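Local coordinates for protein ubiquitin-conjugating enzyme E2, putative (Plasmodium falciparum, PDB 2Q0V) that probably takes part in ubiquitin conjugation, as a member of the E2 family related to the UEV (ubiquitin E2 variant) branch, at residues P89-D94 with E126-S131; T95-S100 with Q134-S139. All coordinates share one frame; numbering follows the deposited sequence.

Contact 1 (P89-D94 with E126-S131)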
# COMPACT_ATOMS: atom_id res chain seq x y z
N PRO A 89 -4.43 -3.86 -6.81
CA PRO A 89 -3.11 -3.54 -7.33
C PRO A 89 -2.13 -4.62 -6.89
O PRO A 89 -2.48 -5.46 -6.05
CB PRO A 89 -2.77 -2.21 -6.64
CG PRO A 89 -3.97 -1.80 -5.87
CD PRO A 89 -4.82 -3.00 -5.68
N THR A 90 -0.92 -4.61 -7.45
CA THR A 90 0.17 -5.43 -6.93
C THR A 90 0.93 -4.58 -5.94
O THR A 90 1.13 -3.37 -6.15
CB THR A 90 1.17 -5.97 -8.04
OG1 THR A 90 1.89 -4.88 -8.64
CG2 THR A 90 0.46 -6.75 -9.11
N VAL A 91 1.36 -5.23 -4.86
CA VAL A 91 2.02 -4.56 -3.76
C VAL A 91 3.36 -5.24 -3.51
O VAL A 91 3.42 -6.46 -3.35
CB VAL A 91 1.14 -4.57 -2.45
CG1 VAL A 91 1.78 -3.72 -1.35
CG2 VAL A 91 -0.28 -4.11 -2.74
N LYS A 92 4.43 -4.44 -3.48
CA LYS A 92 5.72 -4.94 -3.04
C LYS A 92 6.54 -3.96 -2.20
O LYS A 92 6.56 -2.74 -2.43
CB LYS A 92 6.56 -5.54 -4.19
CG LYS A 92 6.84 -4.65 -5.36
CD LYS A 92 7.15 -5.52 -6.60
CE LYS A 92 5.87 -6.23 -7.15
NZ LYS A 92 6.07 -7.12 -8.38
N PHE A 93 7.20 -4.54 -1.20
CA PHE A 93 8.11 -3.80 -0.37
C PHE A 93 9.43 -3.69 -1.12
O PHE A 93 9.93 -4.66 -1.70
CB PHE A 93 8.33 -4.53 0.95
CG PHE A 93 7.27 -4.27 1.97
CD1 PHE A 93 6.11 -5.03 1.99
CD2 PHE A 93 7.45 -3.27 2.93
CE1 PHE A 93 5.14 -4.79 2.94
CE2 PHE A 93 6.48 -3.03 3.90
CZ PHE A 93 5.33 -3.79 3.91
N ASP A 94 9.96 -2.47 -1.12
CA ASP A 94 11.32 -2.20 -1.52
C ASP A 94 12.22 -2.38 -0.27
O ASP A 94 13.28 -2.97 -0.37
CB ASP A 94 11.40 -0.77 -2.10
CG ASP A 94 10.42 -0.54 -3.27
OD1 ASP A 94 10.33 -1.38 -4.21
OD2 ASP A 94 9.72 0.50 -3.27
N GLU A 126 -4.74 3.62 0.00
CA GLU A 126 -4.72 3.88 1.43
C GLU A 126 -5.17 2.68 2.29
O GLU A 126 -4.47 2.31 3.24
CB GLU A 126 -5.50 5.15 1.75
CG GLU A 126 -5.71 5.46 3.22
CD GLU A 126 -6.41 6.82 3.45
OE1 GLU A 126 -6.64 7.58 2.45
OE2 GLU A 126 -6.73 7.12 4.63
N THR A 127 -6.29 2.04 1.92
CA THR A 127 -6.74 0.80 2.60
C THR A 127 -5.64 -0.26 2.72
O THR A 127 -5.53 -0.95 3.75
CB THR A 127 -7.95 0.12 1.87
OG1 THR A 127 -8.89 1.11 1.48
CG2 THR A 127 -8.66 -0.84 2.78
N ILE A 128 -4.86 -0.40 1.66
CA ILE A 128 -3.78 -1.37 1.61
C ILE A 128 -2.69 -0.97 2.61
O ILE A 128 -2.28 -1.75 3.44
CB ILE A 128 -3.19 -1.47 0.18
CG1 ILE A 128 -4.25 -1.99 -0.82
CG2 ILE A 128 -1.87 -2.30 0.20
CD1 ILE A 128 -3.82 -1.82 -2.32
N LEU A 129 -2.28 0.29 2.55
CA LEU A 129 -1.26 0.82 3.44
C LEU A 129 -1.67 0.66 4.90
O LEU A 129 -0.93 0.07 5.66
CB LEU A 129 -0.88 2.25 3.05
CG LEU A 129 -0.29 2.30 1.62
CD1 LEU A 129 -0.01 3.72 1.14
CD2 LEU A 129 0.92 1.32 1.40
N ILE A 130 -2.88 1.12 5.24
CA ILE A 130 -3.52 0.87 6.54
C ILE A 130 -3.57 -0.59 6.96
O ILE A 130 -3.24 -0.94 8.08
CB ILE A 130 -4.95 1.43 6.55
CG1 ILE A 130 -4.93 2.94 6.42
CG2 ILE A 130 -5.71 1.02 7.87
CD1 ILE A 130 -6.41 3.57 6.35
N SER A 131 -3.98 -1.45 6.05
CA SER A 131 -4.00 -2.89 6.31
C SER A 131 -2.66 -3.49 6.63
O SER A 131 -2.58 -4.40 7.45
CB SER A 131 -4.62 -3.63 5.14
OG SER A 131 -6.00 -3.45 5.21
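Pro89 offers the CG–CD side of its ring to Ile128, whose terminal methyl arrives obliquely, neither squarely over the ring face nor level with its edge. CD1 of Ile128 lies 3.6 Å from Pro89 CG and 3.7 Å from Pro89 CD, so a single methyl spans both carbons. Elsewhere the ring packs on Ile78, Tyr84 and Trp119, which hold it in a hydrophobic setting. The second flat group is the carbonyl of Thr127, one residue before Ile128: Ser131 N and Ser131 OG reach its oxygen from opposite faces of the plane. The hydroxyl bond is 2.9 Å from Ser131 OG to Thr127 O, and it doubles the grip of the normal helical hydrogen bond.

Ile128 uses two of its methyls, one on each partner. Its CG1 branch stands beside the backbone N (chi1 -63°) and runs on extended, which carries CD1 out to the proline. The CG2 branch points another way and meets Val91, with 3.8 Å between Ile128 CG2 and Val91 CG2. There the two side chains lie alongside one another and point opposite ways. All three residues are buried, and the contact is purely apolar, without a hydrogen bond across it.

Ile115 of helix 114-117 also packs on Ile128, while Val91 pairs through its backbone with Val108. Helix 125-135 thus lies against strand 90-93, the last strand of the four-stranded antiparallel meander. Pro89 closes the Tyr-Pro-x-x-Pro-Pro sequence that leads into this strand, and such helix-on-sheet packing is characteristic of the ubiquitin-conjugating (UBC) fold.

Contact 2 (T95-S100 with Q134-S139)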
# COMPACT_ATOMS: atom_id res chain seq x y z
N THR A 95 11.75 -1.91 0.89
CA THR A 95 12.41 -2.14 2.17
C THR A 95 12.11 -3.54 2.66
O THR A 95 10.95 -4.02 2.58
CB THR A 95 11.98 -1.12 3.25
OG1 THR A 95 12.05 0.20 2.73
CG2 THR A 95 12.88 -1.18 4.46
N LYS A 96 13.16 -4.20 3.16
CA LYS A 96 13.09 -5.57 3.63
C LYS A 96 12.23 -5.67 4.86
O LYS A 96 12.36 -4.89 5.79
CB LYS A 96 14.48 -6.13 3.91
CG LYS A 96 15.22 -6.56 2.66
CD LYS A 96 16.11 -7.78 2.92
CE LYS A 96 17.18 -7.90 1.83
NZ LYS A 96 17.48 -9.34 1.44
N ILE A 97 11.36 -6.68 4.87
CA ILE A 97 10.48 -6.90 5.98
C ILE A 97 10.22 -8.41 6.14
O ILE A 97 10.31 -9.18 5.17
CB ILE A 97 9.16 -6.06 5.80
CG1 ILE A 97 8.41 -5.90 7.13
CG2 ILE A 97 8.30 -6.59 4.64
CD1 ILE A 97 7.17 -5.03 7.02
N GLU A 98 9.94 -8.83 7.36
CA GLU A 98 9.43 -10.19 7.58
C GLU A 98 8.03 -10.07 8.13
O GLU A 98 7.83 -9.56 9.24
CB GLU A 98 10.33 -10.99 8.54
CG GLU A 98 11.69 -11.29 7.93
CD GLU A 98 11.69 -12.50 7.01
OE1 GLU A 98 11.10 -13.54 7.41
OE2 GLU A 98 12.28 -12.42 5.91
N MET A 99 7.07 -10.48 7.30
CA MET A 99 5.66 -10.52 7.69
C MET A 99 5.02 -11.74 7.05
O MET A 99 5.36 -12.09 5.91
CB MET A 99 4.91 -9.28 7.22
CG MET A 99 5.10 -8.06 8.07
SD MET A 99 3.72 -6.89 7.99
CE MET A 99 3.65 -6.56 6.26
N SER A 100 4.08 -12.37 7.74
CA SER A 100 3.41 -13.55 7.17
C SER A 100 2.73 -13.34 5.80
O SER A 100 2.50 -14.31 5.08
CB SER A 100 2.47 -14.19 8.19
OG SER A 100 1.30 -13.39 8.37
N GLN A 134 -1.62 -2.52 10.10
CA GLN A 134 -2.36 -3.29 11.10
C GLN A 134 -1.87 -4.70 11.25
O GLN A 134 -1.86 -5.24 12.35
CB GLN A 134 -3.85 -3.23 10.83
CG GLN A 134 -4.39 -1.80 11.09
CD GLN A 134 -4.76 -1.58 12.56
OE1 GLN A 134 -5.21 -2.50 13.26
NE2 GLN A 134 -4.61 -0.37 13.01
N GLU A 135 -1.45 -5.29 10.13
CA GLU A 135 -0.81 -6.58 10.14
C GLU A 135 0.42 -6.66 11.04
O GLU A 135 0.75 -7.74 11.50
CB GLU A 135 -0.39 -6.97 8.72
CG GLU A 135 -1.53 -7.52 7.90
CD GLU A 135 -2.24 -8.68 8.57
OE1 GLU A 135 -1.64 -9.78 8.66
OE2 GLU A 135 -3.41 -8.48 8.99
N MET A 136 1.11 -5.53 11.24
CA MET A 136 2.30 -5.46 12.07
C MET A 136 1.95 -5.70 13.53
O MET A 136 2.80 -6.18 14.28
CB MET A 136 2.97 -4.10 11.95
CG MET A 136 3.72 -3.87 10.68
SD MET A 136 4.04 -2.13 10.61
CE MET A 136 5.15 -2.17 9.18
N LEU A 137 0.71 -5.36 13.91
CA LEU A 137 0.20 -5.58 15.27
C LEU A 137 -0.19 -7.01 15.56
O LEU A 137 -0.44 -7.35 16.72
CB LEU A 137 -1.01 -4.68 15.57
CG LEU A 137 -0.77 -3.19 15.65
CD1 LEU A 137 -2.09 -2.50 15.85
CD2 LEU A 137 0.22 -2.82 16.75
N SER A 138 -0.25 -7.87 14.56
CA SER A 138 -0.75 -9.22 14.84
C SER A 138 0.32 -10.04 15.53
O SER A 138 1.49 -9.67 15.48
CB SER A 138 -1.24 -9.92 13.57
OG SER A 138 -0.15 -10.39 12.83
N SER A 139 -0.08 -11.17 16.13
CA SER A 139 0.81 -11.99 16.95
C SER A 139 1.71 -12.89 16.11
O SER A 139 2.78 -13.34 16.58
CB SER A 139 0.01 -12.80 17.97
OG SER A 139 -0.53 -11.92 18.97
O HOH W 1 0.62 -10.79 8.13
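Ile97 to Met99 run in an extended conformation without forming a regular strand, and they pass the C-terminal part of helix 125-135 and the type I beta turn from Glu135 to Ser138; the backbones come nearest at Met99 and Met136, with 7.5 Å between the CA atoms. Met99 brings its sulfur to the turn. Its SD sits 4.0 Å from Met136 CG and 4.2 Å from Glu135 CB, crossing both side chains at a slant and touching the aliphatic base of each. The bend at the end of Met99 (chi3 -57°) swings CE away from the line of the chain. Met136 is extended beyond CG instead, so its methyl travels out to Ile97 and meets it at about a right angle, Met136 CE to Ile97 CD1 being 4.1 Å. Tyr74, on strand 73-79, touches both Ile97 and Met136 and links this apolar patch to the sheet.

A polar border runs beside it. Glu135 folds at chi2 (-54°), and one water joins its carboxylate to the loop: the water donates to Glu135 OE1 at a short 2.5 Å and pairs with Ser100 OG at 2.7 Å. Within the turn, Glu135 O receives Ser138 OG at 3.1 Å and Ser138 N at 3.2 Å, both from the same face of its plane. Asn141 ties the two sides together, since its ND2 also binds Glu135 O while its OD1 accepts from Ser100 N.

Gln146 and Glu151, further on, bond to the loop as well. A tail returning over this side after helix 125-135, with no further helix modelled, is consistent with the shortened C-terminal end of UEV-type members of the UBC fold.

How the contacts relate
Contacts 1 and 2 follow one another along both of their chain segments: residues 89-94 run straight into 95-100, and helix 125-135 serves first 126-131 and then the start of 134-139. Their centres are about 12 Å apart. Contact 1 lies about 2 Å from the centre of the chain, in the heart of the core, whereas contact 2 is about 13 Å from that centre. Direct packing joins them, with Phe93 CZ 4.0 Å from Met99 CE, so the apolar layer continues from the sheet onto the loop. Together they connect strand 90-93 and the loop after it to helix 125-135 and the type I turn from Glu135 to Ser138.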